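Local coordinates for protein beta-1,3-1,4-glucanase (PDB 5H4R) that probably hydrolyses mixed-linkage beta-1,3-1,4-glucans such as lichenan, as a family 5 glycoside hydrolase that holds a glucan chain in its cleft, at residues Asp67-Tyr72 with Thr113-Trp118. The protein carries 1 engineered substitution. Residues are numbered along the deposited sequence; the frame is centred on the assembly and turned at random.
Sequences DDELLY and TISKRW
D68 and R117 form a salt bridge that ties a loop of this (beta/alpha)8 barrel, the one following strand 50-53, to the first turn of helix 116-131. R117 suits its place by its length and its flat end, whose NH1 and NH2 both grip D68 OD1. R117 NH1 lies 2.9 Å from D68 OD1, above the carboxylate plane, whereas NH2 comes from the syn side, tilted 27° out of that plane; NH2 also makes a weak bond to OD2. Carboxylate and guanidinium planes lie 41° apart. An aspartate suits the loop because its short side chain, with CG anti to the backbone N (chi1 -172°), also closes an Asx turn at the start of the 3-10 turn 69-71: L70 N donates to D68 OD1 at 3.0 Å. An alanine at D68 would probably leave the R117 guanidinium without its salt-bridge partner and the L70 N-H without this acceptor.

The second polar link joins E69, long enough to span the gap, to S115, the N-cap of the helix. S115 OG donates to E69 OE2 at 2.5 Å and accepts from W118 N, a double role that a hydroxyl can fill. A water bridges E69 OE2 and R117 NH1, which stand 4.5 Å apart, while E69 OE1 bonds to H106.

Van der Waals packing completes the joint. The branched L70 lays CD1 over one face of the R117 guanidinium, 3.4 Å from R117 NH2, and brings CD2 to the edge of the indole of W118. That broad ring also stacks with H106 and meets F57 edge-to-face. Y72 turns its hydroxyl away to F61 O, and Y72 CB lies 3.9 Å from W118 CH2.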
loop_
_atom_site.group_PDB
_atom_site.type_symbol
_atom_site.label_atom_id
_atom_site.label_comp_id
_atom_site.label_asym_id
_atom_site.label_seq_id
_atom_site.Cartn_x
_atom_site.Cartn_y
_atom_site.Cartn_z
ATOM N N ASP A 67 14.305 9.785 -23.079
ATOM C CA ASP A 67 13.778 8.912 -24.121
ATOM C C ASP A 67 13.474 7.510 -23.614
ATOM O O ASP A 67 12.513 6.889 -24.073
ATOM C CB ASP A 67 14.774 8.811 -25.278
ATOM C CG ASP A 67 15.013 10.138 -25.951
ATOM O OD1 ASP A 67 14.020 10.837 -26.248
ATOM O OD2 ASP A 67 16.193 10.482 -26.177
ATOM N N ASP A 68 14.275 7.005 -22.683
ATOM C CA ASP A 68 14.146 5.637 -22.181
ATOM C C ASP A 68 13.088 5.582 -21.079
ATOM O O ASP A 68 13.301 6.111 -19.986
ATOM C CB ASP A 68 15.500 5.164 -21.654
ATOM C CG ASP A 68 15.519 3.687 -21.295
ATOM O OD1 ASP A 68 14.440 3.059 -21.186
ATOM O OD2 ASP A 68 16.637 3.151 -21.117
ATOM N N GLU A 69 11.960 4.904 -21.342
ATOM C CA GLU A 69 10.883 4.849 -20.356
ATOM C C GLU A 69 11.320 4.193 -19.056
ATOM O O GLU A 69 10.671 4.400 -18.034
ATOM C CB GLU A 69 9.665 4.094 -20.904
ATOM C CG GLU A 69 9.870 2.597 -21.012
ATOM C CD GLU A 69 8.693 1.902 -21.615
ATOM O OE1 GLU A 69 7.569 2.079 -21.101
ATOM O OE2 GLU A 69 8.893 1.170 -22.601
ATOM N N LEU A 70 12.399 3.407 -19.055
ATOM C CA LEU A 70 12.835 2.805 -17.806
ATOM C C LEU A 70 13.321 3.850 -16.811
ATOM O O LEU A 70 13.352 3.573 -15.611
ATOM C CB LEU A 70 13.920 1.763 -18.071
ATOM C CG LEU A 70 13.520 0.516 -18.856
ATOM C CD1 LEU A 70 14.601 -0.540 -18.711
ATOM C CD2 LEU A 70 12.209 -0.036 -18.394
ATOM N N LEU A 71 13.682 5.052 -17.276
ATOM C CA LEU A 71 14.107 6.106 -16.365
ATOM C C LEU A 71 12.976 6.623 -15.480
ATOM O O LEU A 71 13.251 7.359 -14.529
ATOM C CB LEU A 71 14.752 7.241 -17.177
ATOM C CG LEU A 71 16.058 6.825 -17.864
ATOM C CD1 LEU A 71 16.561 7.889 -18.828
ATOM C CD2 LEU A 71 17.128 6.509 -16.854
ATOM N N TYR A 72 11.719 6.236 -15.727
ATOM C CA TYR A 72 10.683 6.513 -14.739
ATOM C C TYR A 72 11.037 5.884 -13.396
ATOM O O TYR A 72 10.711 6.442 -12.352
ATOM C CB TYR A 72 9.317 6.013 -15.214
ATOM C CG TYR A 72 8.558 7.029 -16.056
ATOM C CD1 TYR A 72 7.788 8.031 -15.463
ATOM C CD2 TYR A 72 8.632 7.002 -17.438
ATOM C CE1 TYR A 72 7.093 8.958 -16.245
ATOM C CE2 TYR A 72 7.960 7.916 -18.209
ATOM C CZ TYR A 72 7.204 8.901 -17.623
ATOM O OH TYR A 72 6.538 9.790 -18.458
ATOM N N THR A 113 -1.641 -2.098 -24.135
ATOM C CA THR A 113 -0.536 -3.048 -24.152
ATOM C C THR A 113 0.613 -2.499 -23.335
ATOM O O THR A 113 1.135 -1.425 -23.650
ATOM C CB THR A 113 -0.067 -3.316 -25.576
ATOM O OG1 THR A 113 -1.151 -3.810 -26.359
ATOM C CG2 THR A 113 1.051 -4.350 -25.566
ATOM N N ILE A 114 1.048 -3.259 -22.334
ATOM C CA ILE A 114 2.170 -2.843 -21.489
ATOM C C ILE A 114 3.477 -3.059 -22.241
ATOM O O ILE A 114 3.717 -4.127 -22.819
ATOM C CB ILE A 114 2.175 -3.612 -20.158
ATOM C CG1 ILE A 114 0.882 -3.364 -19.363
ATOM C CG2 ILE A 114 3.375 -3.195 -19.324
ATOM C CD1 ILE A 114 0.709 -4.313 -18.187
ATOM N N SER A 115 4.321 -2.032 -22.227
ATOM C CA SER A 115 5.670 -2.128 -22.763
ATOM C C SER A 115 6.401 -3.323 -22.170
ATOM O O SER A 115 6.470 -3.479 -20.947
ATOM C CB SER A 115 6.448 -0.852 -22.446
ATOM O OG SER A 115 7.838 -1.133 -22.406
ATOM N N LYS A 116 6.936 -4.164 -23.053
ATOM C CA LYS A 116 7.680 -5.330 -22.593
ATOM C C LYS A 116 8.874 -4.933 -21.727
ATOM O O LYS A 116 9.145 -5.588 -20.716
ATOM C CB LYS A 116 8.143 -6.169 -23.773
ATOM C CG LYS A 116 8.773 -7.483 -23.344
ATOM C CD LYS A 116 9.149 -8.342 -24.551
ATOM C CE LYS A 116 9.857 -9.625 -24.132
ATOM N NZ LYS A 116 11.128 -9.357 -23.395
ATOM N N ARG A 117 9.608 -3.877 -22.110
ATOM C CA ARG A 117 10.790 -3.502 -21.337
ATOM C C ARG A 117 10.407 -3.104 -19.926
ATOM O O ARG A 117 11.095 -3.448 -18.963
ATOM C CB ARG A 117 11.553 -2.363 -22.027
ATOM C CG ARG A 117 12.254 -2.826 -23.274
ATOM C CD ARG A 117 13.045 -1.717 -23.921
ATOM N NE ARG A 117 14.192 -1.295 -23.117
ATOM C CZ ARG A 117 14.341 -0.088 -22.566
ATOM N NH1 ARG A 117 13.423 0.850 -22.722
ATOM N NH2 ARG A 117 15.436 0.189 -21.873
ATOM N N TRP A 118 9.275 -2.431 -19.780
ATOM C CA TRP A 118 8.827 -2.005 -18.458
ATOM C C TRP A 118 8.421 -3.198 -17.603
ATOM O O TRP A 118 8.850 -3.332 -16.449
ATOM C CB TRP A 118 7.676 -1.023 -18.614
ATOM C CG TRP A 118 7.148 -0.469 -17.319
ATOM C CD1 TRP A 118 5.950 -0.745 -16.742
ATOM C CD2 TRP A 118 7.790 0.496 -16.463
ATOM N NE1 TRP A 118 5.806 -0.026 -15.588
ATOM C CE2 TRP A 118 6.918 0.741 -15.392
ATOM C CE3 TRP A 118 9.018 1.175 -16.508
ATOM C CZ2 TRP A 118 7.233 1.635 -14.355
ATOM C CZ3 TRP A 118 9.328 2.051 -15.486
ATOM C CH2 TRP A 118 8.430 2.284 -14.437
HETATM O O HOH W 1 11.064 1.023 -23.986
#